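Local structure of Thiol:disulfide interchange protein DsbA (Neisseria meningitidis serogroup B, 2ZNM) at residues P15-Q20 with E144-D149; P89-A94 with I100-R105; K110-Q115 with K122-Y127; Y160-N165 with V172-E177. The protein probably acts as a disulfide oxidoreductase of the DsbA type, exchanging thiols and disulfides of proteins in the periplasm. All coordinates share one frame; numbering follows the deposited sequence.

From the N terminus, the first strand 9-11 runs into the loop 15-20, which opens contact 1; this contact closes only at 144-149, 124 residues later, where helix 130-145 ends. Two short local closures fall within that long span: contact 2 ties helix 84-97 to the loop before helix 105-113, and contact 3 pairs helix 105-113 with helix 120-127. They follow one another without crossing, and Trp111 packs against both Val91 and Ile100. Contact 4 comes last, joining strand 160-162 to helix 167-185. Contacts 1 and 4 belong to the thioredoxin-like part and meet at Arg161, which bonds to Arg147 O; contacts 2 and 3 lie in the helical part, across the chain's centre.

Contact 1 of 4, residues P15-Q20 with E144-D149; sequences PIPQEQ and EQYRID
The Tyr146 ring lies between Ile16 on one face and the CG methylene of its own neighbour Gln145, offset toward the rim, on the other. Tyr146 is the first residue past helix 130-145, which closes in a Schellman motif at the return from the helical part of the DsbA fold to its thioredoxin-like sheet. The evidence for a CH-pi contact is direct: Ile16 CG1 stands 3.5 Å from the ring centroid and only 5° off the normal, thus almost exactly over the centre. Ile16 CD1 extends the overlap to the base of the ring, 3.7 Å from Tyr146 CG. Two torsions set this up. On Tyr146, chi1 of -58° places CG opposite the carbonyl carbon and swings the ring toward the loop; on Ile16, chi1 of -50° directs the CG1 branch at the ring, while CG2 lies anti to the backbone N.

Ile16 also packs on the sheet, touching Leu27 and Phe29 of strand 24-30 and Ile155 of strand 153-156, so one buried side chain joins loop, ring and sheet. In the Schellman motif Arg147, with positive phi, is the C-prime residue; its N reaches Glu144 O weakly, at 3.4 Å. Just beyond, Ile148 is buried against Phe29 and Thr153, and Ile148 CD1 stays 4.8 Å from Ile16 CD1. The phenol end of Tyr146 lies at the more exposed side, among the prolines: Pro15 O is 3.3 Å from Tyr146 OH, and Pro17 CD is 3.7 Å from the same Tyr146 oxygen.

Contact 2 of 4, residues P89-A94 with I100-R105; sequences PAVFKA and IRLENR
Val91 and Ala94, three residues apart on helix 84-97, both touch Leu102 at the second position of a type I turn that runs from Arg101 to Asn104 and is closed by Asn104 N to Arg101 O at 3.0 Å. The backbones come nearest at Ala94 and Ile100, whose CA atoms are 7.5 Å apart.

One methyl carries the apolar contact: Leu102 CD2 lies 4.1 Å from Ala94 CB and 4.2 Å from Val91 CG1. Leu102 reaches the helix because its chi1 of -155° carries CG away from the backbone N, with CD2 leading. These separations indicate ordinary van der Waals packing, and all three residues are buried. Trp111 of helix 105-113 touches each of them too, adding an aromatic wall. A water lies between Ala94 O and Ile100 N, but its bond from Ile100 N is weak at 3.3 Å and its other bond is suspiciously short, so the bridge is doubtful.

On the outer side of the turn, Arg101 and Glu103 form only a long charge pair, with no N-H directed at the carboxylate. Asn104 takes the N-cap position, ending the loop linking helices 84-97 and 105-113 in the helical domain DsbA proteins insert into the thioredoxin fold.

Contact 3 of 4, residues K110-Q115 with K122-Y127; sequences KWALSQ and KLMRAY
Trp111 O, near the C-terminal end of helix 105-113, is gripped by several donors, while the indole of the same residue comes near Leu123 of helix 120-127. The Ser114 hydroxyl gives a bond of 2.8 Å, OG to Trp111 O, meeting the carbonyl at a C=O...OG angle of 122° and tilted 30° from its plane; the bonds from Ser114 N and Gln115 NE2 to this oxygen are weak. Gln115 NE2 also lies over the rim of one indole face, 3.1 Å from Trp111 NE1, where two donors meet without bonding.

Across to helix 120-127 the contact is wholly apolar. Ala112 CB sits in the bend of the selenomethionine at 124: it lies 3.6 Å from Met124 CE and 3.7 Å from Met124 CG. That chain curls round the alanine because it is bent at both chi2 and chi3. On the exposed flank Leu113 CD2 slants across Met124 CG at 4.0 Å. On the inner flank Leu123 CD2 approaches the indole more loosely, 4.4 Å from Trp111 CZ3.

Consistent with the small residue at 112, the CA atoms of Ala112 and Met124 are 7.1 Å apart. Leu123 continues to Leu83 and Phe118, and Trp111 to helix 84-97, so this is a pairing of consecutive short helices in the all-helical insertion characteristic of DsbA.

Contact 4 of 4, residues Y160-N165 with V172-E177; sequences YRVIFN and VHTIKE
Val162 and Ile175 form the tight part of this contact, where strand 160-162 packs against helix 167-185. Antiparallel strands 153-156 and 160-162 followed by this helix make up the closing beta-beta-alpha unit of the thioredoxin fold. The closest approach is Val162 CG2 to Ile175 CG1 at 3.6 Å, and the two side chains cross at about a right angle, branch over branch. Both atoms lie opposite their own carbonyl carbon and beside their own backbone N; for Ile175 this follows from a chi1 of -65°, which brings its CG1 branch round to the strand although its CB does not point straight there. At the level of these residues strand and helix are 7.0 Å apart, measured between the CA atoms of Val162 and Ile175.

Next to this pair the fit relaxes: Val162 CG1 stands 4.2 Å from Thr174 CG2. Thr174 turns its methyl to the strand and its hydroxyl to Gly170 O, one turn earlier in the helix, so the buried polar end is satisfied within its own helix. Past the strand the contact is looser still, where Phe164 CE1 comes no nearer than 4.8 Å, to Ile175 CD1, while His173 and Lys176 occupy the exposed side of the helix.

Val154 of the adjacent strand touches Val162, Phe164 and Ile175 alike, continuing the apolar layer along the sheet. The chain turns at Phe164, the centre of an inverse gamma turn, and folds its ring back on the strand, with Val162 CG1 lying 3.7 Å above the plane of the Phe164 ring, over its centre.

Contact 1 of 4, residues P15-Q20 with E144-D149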
# COMPACT_ATOMS: atom_id res chain seq x y z
N PRO A 15 7.52 11.71 -11.77
CA PRO A 15 7.08 11.74 -10.38
C PRO A 15 5.64 11.26 -10.18
O PRO A 15 4.78 11.50 -11.03
CB PRO A 15 7.20 13.23 -10.00
CG PRO A 15 7.97 13.88 -11.13
CD PRO A 15 7.65 13.06 -12.33
N ILE A 16 5.38 10.59 -9.06
CA ILE A 16 4.02 10.18 -8.73
C ILE A 16 3.33 11.31 -7.96
O ILE A 16 3.83 11.74 -6.93
CB ILE A 16 3.97 8.85 -7.92
CG1 ILE A 16 4.81 7.77 -8.61
CG2 ILE A 16 2.51 8.38 -7.73
CD1 ILE A 16 4.65 6.35 -8.06
N PRO A 17 2.19 11.80 -8.49
CA PRO A 17 1.44 12.87 -7.82
C PRO A 17 1.00 12.46 -6.42
O PRO A 17 0.36 11.42 -6.24
CB PRO A 17 0.23 13.08 -8.73
CG PRO A 17 0.64 12.54 -10.06
CD PRO A 17 1.54 11.39 -9.75
N GLN A 18 1.36 13.28 -5.43
CA GLN A 18 1.00 13.01 -4.04
C GLN A 18 -0.51 13.12 -3.80
O GLN A 18 -1.21 13.85 -4.50
CB GLN A 18 1.76 13.95 -3.08
CG GLN A 18 3.26 13.67 -2.98
CD GLN A 18 3.93 14.35 -1.80
OE1 GLN A 18 5.04 13.99 -1.41
NE2 GLN A 18 3.27 15.34 -1.22
N GLU A 19 -0.98 12.36 -2.82
CA GLU A 19 -2.36 12.42 -2.34
C GLU A 19 -2.65 13.83 -1.78
O GLU A 19 -3.69 14.41 -2.05
CB GLU A 19 -2.51 11.41 -1.22
CG GLU A 19 -3.64 10.42 -1.36
CD GLU A 19 -3.47 9.24 -0.40
OE1 GLU A 19 -2.93 9.44 0.72
OE2 GLU A 19 -3.87 8.11 -0.77
N GLN A 20 -1.70 14.34 -0.99
CA GLN A 20 -1.80 15.64 -0.34
C GLN A 20 -0.56 16.47 -0.64
O GLN A 20 0.56 15.96 -0.50
CB GLN A 20 -1.87 15.48 1.18
CG GLN A 20 -2.91 14.51 1.73
CD GLN A 20 -2.93 14.50 3.25
OE1 GLN A 20 -2.57 13.51 3.89
NE2 GLN A 20 -3.32 15.63 3.83
N GLU A 144 1.83 -0.10 -13.59
CA GLU A 144 2.31 -0.11 -14.98
C GLU A 144 3.12 1.14 -15.32
O GLU A 144 4.24 1.04 -15.84
CB GLU A 144 1.14 -0.29 -15.95
CG GLU A 144 0.35 -1.61 -15.73
CD GLU A 144 -0.75 -1.86 -16.77
OE1 GLU A 144 -1.20 -0.89 -17.43
OE2 GLU A 144 -1.16 -3.03 -16.92
N GLN A 145 2.56 2.30 -15.01
CA GLN A 145 3.15 3.58 -15.41
C GLN A 145 4.50 3.79 -14.75
O GLN A 145 5.40 4.39 -15.35
CB GLN A 145 2.20 4.74 -15.10
CG GLN A 145 2.66 6.08 -15.63
CD GLN A 145 1.50 7.05 -15.82
OE1 GLN A 145 0.34 6.65 -15.87
NE2 GLN A 145 1.83 8.35 -15.94
N TYR A 146 4.64 3.28 -13.54
CA TYR A 146 5.84 3.53 -12.74
C TYR A 146 6.68 2.27 -12.50
O TYR A 146 7.58 2.28 -11.67
CB TYR A 146 5.47 4.26 -11.44
CG TYR A 146 4.76 5.59 -11.69
CD1 TYR A 146 5.47 6.72 -12.09
CD2 TYR A 146 3.38 5.69 -11.55
CE1 TYR A 146 4.82 7.93 -12.33
CE2 TYR A 146 2.72 6.90 -11.78
CZ TYR A 146 3.45 8.01 -12.17
OH TYR A 146 2.80 9.21 -12.41
N ARG A 147 6.38 1.22 -13.26
CA ARG A 147 7.13 -0.05 -13.27
C ARG A 147 7.37 -0.62 -11.86
O ARG A 147 8.51 -0.91 -11.48
CB ARG A 147 8.46 0.10 -14.03
CG ARG A 147 8.36 0.31 -15.57
CD ARG A 147 8.08 1.78 -15.93
NE ARG A 147 8.47 2.13 -17.30
CZ ARG A 147 7.74 1.92 -18.40
NH1 ARG A 147 6.54 1.34 -18.33
NH2 ARG A 147 8.21 2.29 -19.58
N ILE A 148 6.30 -0.78 -11.10
CA ILE A 148 6.40 -1.40 -9.77
C ILE A 148 6.31 -2.92 -9.92
O ILE A 148 5.23 -3.48 -10.13
CB ILE A 148 5.36 -0.83 -8.77
CG1 ILE A 148 5.72 0.60 -8.38
CG2 ILE A 148 5.29 -1.66 -7.52
CD1 ILE A 148 5.05 1.66 -9.18
N ASP A 149 7.47 -3.57 -9.83
CA ASP A 149 7.59 -4.99 -10.12
C ASP A 149 8.05 -5.80 -8.91
O ASP A 149 8.53 -6.93 -9.05
CB ASP A 149 8.52 -5.21 -11.33
CG ASP A 149 9.93 -4.68 -11.09
OD1 ASP A 149 10.16 -3.93 -10.10
OD2 ASP A 149 10.82 -5.02 -11.90

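Contact 2 of 4, residues P89-A94 with I100-R105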
# COMPACT_ATOMS: atom_id res chain seq x y z
N PRO A 89 -6.08 -7.65 8.71
CA PRO A 89 -5.53 -8.93 9.19
C PRO A 89 -6.26 -10.15 8.62
O PRO A 89 -5.60 -11.09 8.13
CB PRO A 89 -5.70 -8.83 10.73
CG PRO A 89 -5.64 -7.36 11.01
CD PRO A 89 -6.40 -6.74 9.83
N ALA A 90 -7.60 -10.12 8.68
CA ALA A 90 -8.46 -11.14 8.06
C ALA A 90 -8.33 -11.22 6.52
O ALA A 90 -8.55 -12.27 5.94
CB ALA A 90 -9.93 -10.90 8.45
N VAL A 91 -7.97 -10.11 5.86
CA VAL A 91 -7.75 -10.14 4.42
C VAL A 91 -6.43 -10.84 4.06
O VAL A 91 -6.41 -11.75 3.22
CB VAL A 91 -7.82 -8.73 3.77
CG1 VAL A 91 -7.56 -8.81 2.27
CG2 VAL A 91 -9.18 -8.07 4.04
N PHE A 92 -5.33 -10.44 4.69
CA PHE A 92 -4.08 -11.18 4.53
C PHE A 92 -4.28 -12.69 4.70
O PHE A 92 -3.81 -13.48 3.88
CB PHE A 92 -3.02 -10.69 5.52
CG PHE A 92 -2.35 -9.41 5.11
CD1 PHE A 92 -1.30 -9.43 4.19
CD2 PHE A 92 -2.74 -8.20 5.65
CE1 PHE A 92 -0.67 -8.26 3.81
CE2 PHE A 92 -2.12 -7.02 5.27
CZ PHE A 92 -1.08 -7.05 4.35
N LYS A 93 -4.98 -13.07 5.77
CA LYS A 93 -5.10 -14.47 6.17
C LYS A 93 -5.87 -15.28 5.13
O LYS A 93 -5.56 -16.44 4.90
CB LYS A 93 -5.78 -14.58 7.53
CG LYS A 93 -5.97 -16.01 8.04
CD LYS A 93 -6.47 -16.06 9.47
CE LYS A 93 -7.35 -17.26 9.70
NZ LYS A 93 -7.52 -17.51 11.18
N ALA A 94 -6.87 -14.65 4.54
CA ALA A 94 -7.71 -15.28 3.53
C ALA A 94 -6.87 -15.48 2.25
O ALA A 94 -6.93 -16.53 1.63
CB ALA A 94 -8.93 -14.42 3.27
N ILE A 100 -10.26 -19.75 -0.97
CA ILE A 100 -11.32 -19.10 -1.75
C ILE A 100 -10.65 -18.11 -2.70
O ILE A 100 -9.60 -17.55 -2.38
CB ILE A 100 -12.38 -18.37 -0.84
CG1 ILE A 100 -11.74 -17.22 -0.05
CG2 ILE A 100 -13.08 -19.35 0.12
CD1 ILE A 100 -12.67 -16.55 0.96
N ARG A 101 -11.26 -17.91 -3.86
CA ARG A 101 -10.77 -16.94 -4.82
C ARG A 101 -11.31 -15.55 -4.45
O ARG A 101 -12.33 -15.10 -4.99
CB ARG A 101 -11.15 -17.36 -6.25
CG ARG A 101 -10.67 -16.39 -7.32
CD ARG A 101 -10.58 -17.04 -8.70
NE ARG A 101 -9.89 -16.14 -9.63
CZ ARG A 101 -8.57 -15.97 -9.64
NH1 ARG A 101 -7.79 -16.64 -8.79
NH2 ARG A 101 -8.02 -15.13 -10.51
N LEU A 102 -10.62 -14.87 -3.53
CA LEU A 102 -11.05 -13.57 -3.01
C LEU A 102 -11.08 -12.47 -4.08
O LEU A 102 -11.71 -11.42 -3.88
CB LEU A 102 -10.17 -13.16 -1.83
CG LEU A 102 -10.72 -12.18 -0.78
CD1 LEU A 102 -11.94 -12.72 -0.05
CD2 LEU A 102 -9.66 -11.82 0.21
N GLU A 103 -10.40 -12.72 -5.20
CA GLU A 103 -10.36 -11.80 -6.34
C GLU A 103 -11.72 -11.66 -7.00
O GLU A 103 -11.97 -10.72 -7.73
CB GLU A 103 -9.37 -12.29 -7.41
CG GLU A 103 -7.92 -12.07 -7.10
CD GLU A 103 -7.27 -13.28 -6.42
OE1 GLU A 103 -8.00 -14.12 -5.83
OE2 GLU A 103 -6.03 -13.38 -6.47
N ASN A 104 -12.59 -12.62 -6.74
CA ASN A 104 -13.92 -12.65 -7.31
C ASN A 104 -14.90 -11.91 -6.41
O ASN A 104 -14.99 -12.20 -5.22
CB ASN A 104 -14.34 -14.11 -7.49
CG ASN A 104 -15.68 -14.25 -8.15
OD1 ASN A 104 -15.78 -14.19 -9.38
ND2 ASN A 104 -16.72 -14.44 -7.36
N ARG A 105 -15.63 -10.96 -6.99
CA ARG A 105 -16.60 -10.13 -6.24
C ARG A 105 -17.59 -10.91 -5.37
O ARG A 105 -17.76 -10.59 -4.19
CB ARG A 105 -17.37 -9.20 -7.18
CG ARG A 105 -18.31 -8.25 -6.45
CD ARG A 105 -18.91 -7.26 -7.40
NE ARG A 105 -20.13 -6.64 -6.90
CZ ARG A 105 -21.36 -7.05 -7.19
NH1 ARG A 105 -21.54 -8.11 -7.98
NH2 ARG A 105 -22.41 -6.41 -6.70
O HOH W 1 -8.52 -18.44 1.56

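Contact 3 of 4, residues K110-Q115 with K122-Y127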
# COMPACT_ATOMS: atom_id res chain seq x y z
N LYS A 110 -19.47 -12.91 -0.13
CA LYS A 110 -19.85 -14.02 0.75
C LYS A 110 -18.86 -14.15 1.91
O LYS A 110 -19.27 -14.38 3.05
CB LYS A 110 -19.98 -15.34 -0.01
CG LYS A 110 -21.17 -15.38 -0.97
CD LYS A 110 -21.75 -16.79 -1.09
CE LYS A 110 -23.14 -16.76 -1.74
NZ LYS A 110 -23.91 -18.01 -1.46
N TRP A 111 -17.57 -13.99 1.62
CA TRP A 111 -16.54 -14.02 2.66
C TRP A 111 -16.72 -12.90 3.71
O TRP A 111 -16.69 -13.16 4.91
CB TRP A 111 -15.13 -13.94 2.05
CG TRP A 111 -14.04 -13.69 3.05
CD1 TRP A 111 -13.42 -14.62 3.84
CD2 TRP A 111 -13.44 -12.42 3.38
NE1 TRP A 111 -12.48 -14.01 4.64
CE2 TRP A 111 -12.47 -12.67 4.38
CE3 TRP A 111 -13.63 -11.11 2.93
CZ2 TRP A 111 -11.69 -11.66 4.92
CZ3 TRP A 111 -12.86 -10.11 3.47
CH2 TRP A 111 -11.90 -10.39 4.46
N ALA A 112 -16.91 -11.67 3.23
CA ALA A 112 -17.02 -10.49 4.10
C ALA A 112 -18.17 -10.61 5.09
O ALA A 112 -18.01 -10.29 6.27
CB ALA A 112 -17.17 -9.23 3.26
N LEU A 113 -19.32 -11.08 4.61
CA LEU A 113 -20.53 -11.19 5.43
C LEU A 113 -20.43 -12.25 6.54
O LEU A 113 -21.04 -12.10 7.60
CB LEU A 113 -21.76 -11.42 4.54
CG LEU A 113 -22.54 -10.24 3.91
CD1 LEU A 113 -23.31 -9.47 4.98
CD2 LEU A 113 -21.68 -9.29 3.10
N SER A 114 -19.65 -13.31 6.31
CA SER A 114 -19.42 -14.37 7.29
C SER A 114 -18.36 -14.04 8.36
O SER A 114 -18.18 -14.81 9.31
CB SER A 114 -19.03 -15.67 6.57
OG SER A 114 -17.76 -15.55 5.94
N GLN A 115 -17.68 -12.90 8.23
CA GLN A 115 -16.59 -12.56 9.16
C GLN A 115 -17.08 -12.02 10.54
O GLN A 115 -17.93 -11.11 10.59
CB GLN A 115 -15.61 -11.59 8.47
CG GLN A 115 -14.14 -11.84 8.80
CD GLN A 115 -13.54 -13.12 8.19
OE1 GLN A 115 -12.46 -13.56 8.60
NE2 GLN A 115 -14.23 -13.70 7.21
N LYS A 122 -20.43 -3.00 5.96
CA LYS A 122 -19.79 -1.70 5.73
C LYS A 122 -18.65 -1.79 4.72
O LYS A 122 -18.48 -0.92 3.86
CB LYS A 122 -19.29 -1.08 7.04
CG LYS A 122 -18.56 0.24 6.84
CD LYS A 122 -18.25 0.93 8.15
CE LYS A 122 -18.11 2.44 7.93
NZ LYS A 122 -19.39 3.07 7.44
N LEU A 123 -17.87 -2.86 4.83
CA LEU A 123 -16.79 -3.14 3.90
C LEU A 123 -17.29 -3.33 2.47
O LEU A 123 -16.64 -2.89 1.52
CB LEU A 123 -16.02 -4.38 4.34
CG LEU A 123 -14.77 -4.73 3.55
CD1 LEU A 123 -13.83 -3.53 3.49
CD2 LEU A 123 -14.07 -5.93 4.15
N MSE A 124 -18.41 -4.03 2.33
CA MSE A 124 -18.96 -4.34 1.02
C MSE A 124 -19.66 -3.15 0.36
O MSE A 124 -19.69 -3.05 -0.86
CB MSE A 124 -19.86 -5.57 1.09
CG MSE A 124 -19.09 -6.88 1.19
SE MSE A 124 -17.67 -7.07 -0.17
CE MSE A 124 -16.08 -6.70 0.89
N ARG A 125 -20.20 -2.27 1.19
CA ARG A 125 -20.76 -0.99 0.76
C ARG A 125 -19.67 -0.15 0.09
O ARG A 125 -19.89 0.45 -0.95
CB ARG A 125 -21.34 -0.25 1.97
CG ARG A 125 -22.77 0.21 1.81
CD ARG A 125 -23.57 -0.02 3.10
NE ARG A 125 -22.93 0.57 4.28
CZ ARG A 125 -23.05 0.11 5.52
NH1 ARG A 125 -23.78 -0.97 5.78
NH2 ARG A 125 -22.42 0.73 6.51
N ALA A 126 -18.48 -0.12 0.69
CA ALA A 126 -17.33 0.57 0.11
C ALA A 126 -16.82 -0.15 -1.14
O ALA A 126 -16.30 0.48 -2.07
CB ALA A 126 -16.21 0.71 1.13
N TYR A 127 -16.97 -1.47 -1.14
CA TYR A 127 -16.48 -2.34 -2.20
C TYR A 127 -17.22 -2.14 -3.52
O TYR A 127 -16.62 -2.21 -4.60
CB TYR A 127 -16.61 -3.78 -1.72
CG TYR A 127 -15.93 -4.83 -2.55
CD1 TYR A 127 -14.69 -5.35 -2.16
CD2 TYR A 127 -16.52 -5.32 -3.71
CE1 TYR A 127 -14.06 -6.34 -2.90
CE2 TYR A 127 -15.90 -6.30 -4.47
CZ TYR A 127 -14.67 -6.81 -4.06
OH TYR A 127 -14.06 -7.78 -4.81

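Contact 4 of 4, residues Y160-N165 with V172-E177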
# COMPACT_ATOMS: atom_id res chain seq x y z
N TYR A 160 11.50 9.62 -5.05
CA TYR A 160 12.64 8.78 -4.71
C TYR A 160 12.21 7.41 -4.23
O TYR A 160 11.42 7.28 -3.30
CB TYR A 160 13.56 9.45 -3.68
CG TYR A 160 14.09 10.78 -4.11
CD1 TYR A 160 15.11 10.87 -5.07
CD2 TYR A 160 13.60 11.96 -3.56
CE1 TYR A 160 15.62 12.10 -5.47
CE2 TYR A 160 14.11 13.21 -3.96
CZ TYR A 160 15.12 13.26 -4.91
OH TYR A 160 15.62 14.47 -5.31
N ARG A 161 12.75 6.40 -4.90
CA ARG A 161 12.40 5.00 -4.69
C ARG A 161 13.49 4.38 -3.84
O ARG A 161 14.67 4.45 -4.18
CB ARG A 161 12.33 4.30 -6.04
CG ARG A 161 11.87 2.85 -6.04
CD ARG A 161 11.93 2.36 -7.48
NE ARG A 161 11.00 1.28 -7.76
CZ ARG A 161 10.38 1.12 -8.93
NH1 ARG A 161 10.57 1.98 -9.92
NH2 ARG A 161 9.55 0.11 -9.10
N VAL A 162 13.09 3.80 -2.71
CA VAL A 162 14.03 3.17 -1.80
C VAL A 162 14.69 1.95 -2.44
O VAL A 162 14.02 1.18 -3.14
CB VAL A 162 13.34 2.77 -0.48
CG1 VAL A 162 14.28 1.96 0.41
CG2 VAL A 162 12.84 4.01 0.25
N ILE A 163 15.98 1.79 -2.21
CA ILE A 163 16.67 0.53 -2.45
C ILE A 163 16.91 -0.14 -1.10
O ILE A 163 17.59 0.42 -0.24
CB ILE A 163 18.03 0.72 -3.18
CG1 ILE A 163 17.82 1.41 -4.54
CG2 ILE A 163 18.75 -0.63 -3.33
CD1 ILE A 163 19.11 1.70 -5.30
N PHE A 164 16.35 -1.32 -0.91
CA PHE A 164 16.50 -2.04 0.36
C PHE A 164 17.80 -2.86 0.36
O PHE A 164 17.78 -4.09 0.29
CB PHE A 164 15.28 -2.92 0.65
CG PHE A 164 14.02 -2.14 0.92
CD1 PHE A 164 13.75 -1.62 2.18
CD2 PHE A 164 13.08 -1.94 -0.09
CE1 PHE A 164 12.57 -0.90 2.43
CE2 PHE A 164 11.90 -1.23 0.15
CZ PHE A 164 11.65 -0.71 1.41
N ASN A 165 18.92 -2.15 0.44
CA ASN A 165 20.24 -2.77 0.38
C ASN A 165 20.79 -3.22 1.73
O ASN A 165 21.74 -4.00 1.80
CB ASN A 165 21.25 -1.85 -0.35
CG ASN A 165 21.39 -0.47 0.30
OD1 ASN A 165 20.42 0.14 0.74
ND2 ASN A 165 22.62 0.04 0.33
N VAL A 172 14.21 1.93 7.14
CA VAL A 172 13.56 3.05 7.86
C VAL A 172 14.47 4.28 7.91
O VAL A 172 14.01 5.41 7.78
CB VAL A 172 13.00 2.68 9.29
CG1 VAL A 172 12.22 1.36 9.27
CG2 VAL A 172 14.10 2.65 10.35
N HIS A 173 15.76 4.02 8.08
CA HIS A 173 16.78 5.06 8.10
C HIS A 173 16.89 5.77 6.75
O HIS A 173 17.01 6.99 6.69
CB HIS A 173 18.13 4.45 8.50
CG HIS A 173 19.27 5.40 8.38
ND1 HIS A 173 19.44 6.47 9.22
CD2 HIS A 173 20.30 5.44 7.50
CE1 HIS A 173 20.53 7.14 8.88
NE2 HIS A 173 21.07 6.53 7.84
N THR A 174 16.84 4.99 5.67
CA THR A 174 16.88 5.53 4.31
C THR A 174 15.63 6.36 4.02
O THR A 174 15.73 7.47 3.49
CB THR A 174 17.07 4.41 3.25
OG1 THR A 174 18.40 3.87 3.37
CG2 THR A 174 16.89 4.94 1.83
N ILE A 175 14.47 5.83 4.40
CA ILE A 175 13.20 6.55 4.26
C ILE A 175 13.24 7.87 5.03
O ILE A 175 12.87 8.91 4.48
CB ILE A 175 11.99 5.67 4.67
CG1 ILE A 175 11.84 4.49 3.71
CG2 ILE A 175 10.70 6.48 4.67
CD1 ILE A 175 11.12 3.26 4.30
N LYS A 176 13.72 7.84 6.28
CA LYS A 176 13.78 9.05 7.11
C LYS A 176 14.70 10.14 6.54
O LYS A 176 14.34 11.32 6.55
CB LYS A 176 14.11 8.73 8.56
CG LYS A 176 12.86 8.39 9.38
CD LYS A 176 13.19 8.00 10.81
CE LYS A 176 13.68 9.20 11.62
NZ LYS A 176 14.05 8.83 13.03
N GLU A 177 15.86 9.72 6.03
CA GLU A 177 16.81 10.61 5.35
C GLU A 177 16.24 11.20 4.06
O GLU A 177 16.51 12.35 3.73
CB GLU A 177 18.13 9.88 5.06
CG GLU A 177 19.09 9.79 6.24
CD GLU A 177 20.48 9.29 5.85
OE1 GLU A 177 20.58 8.31 5.06
OE2 GLU A 177 21.49 9.86 6.34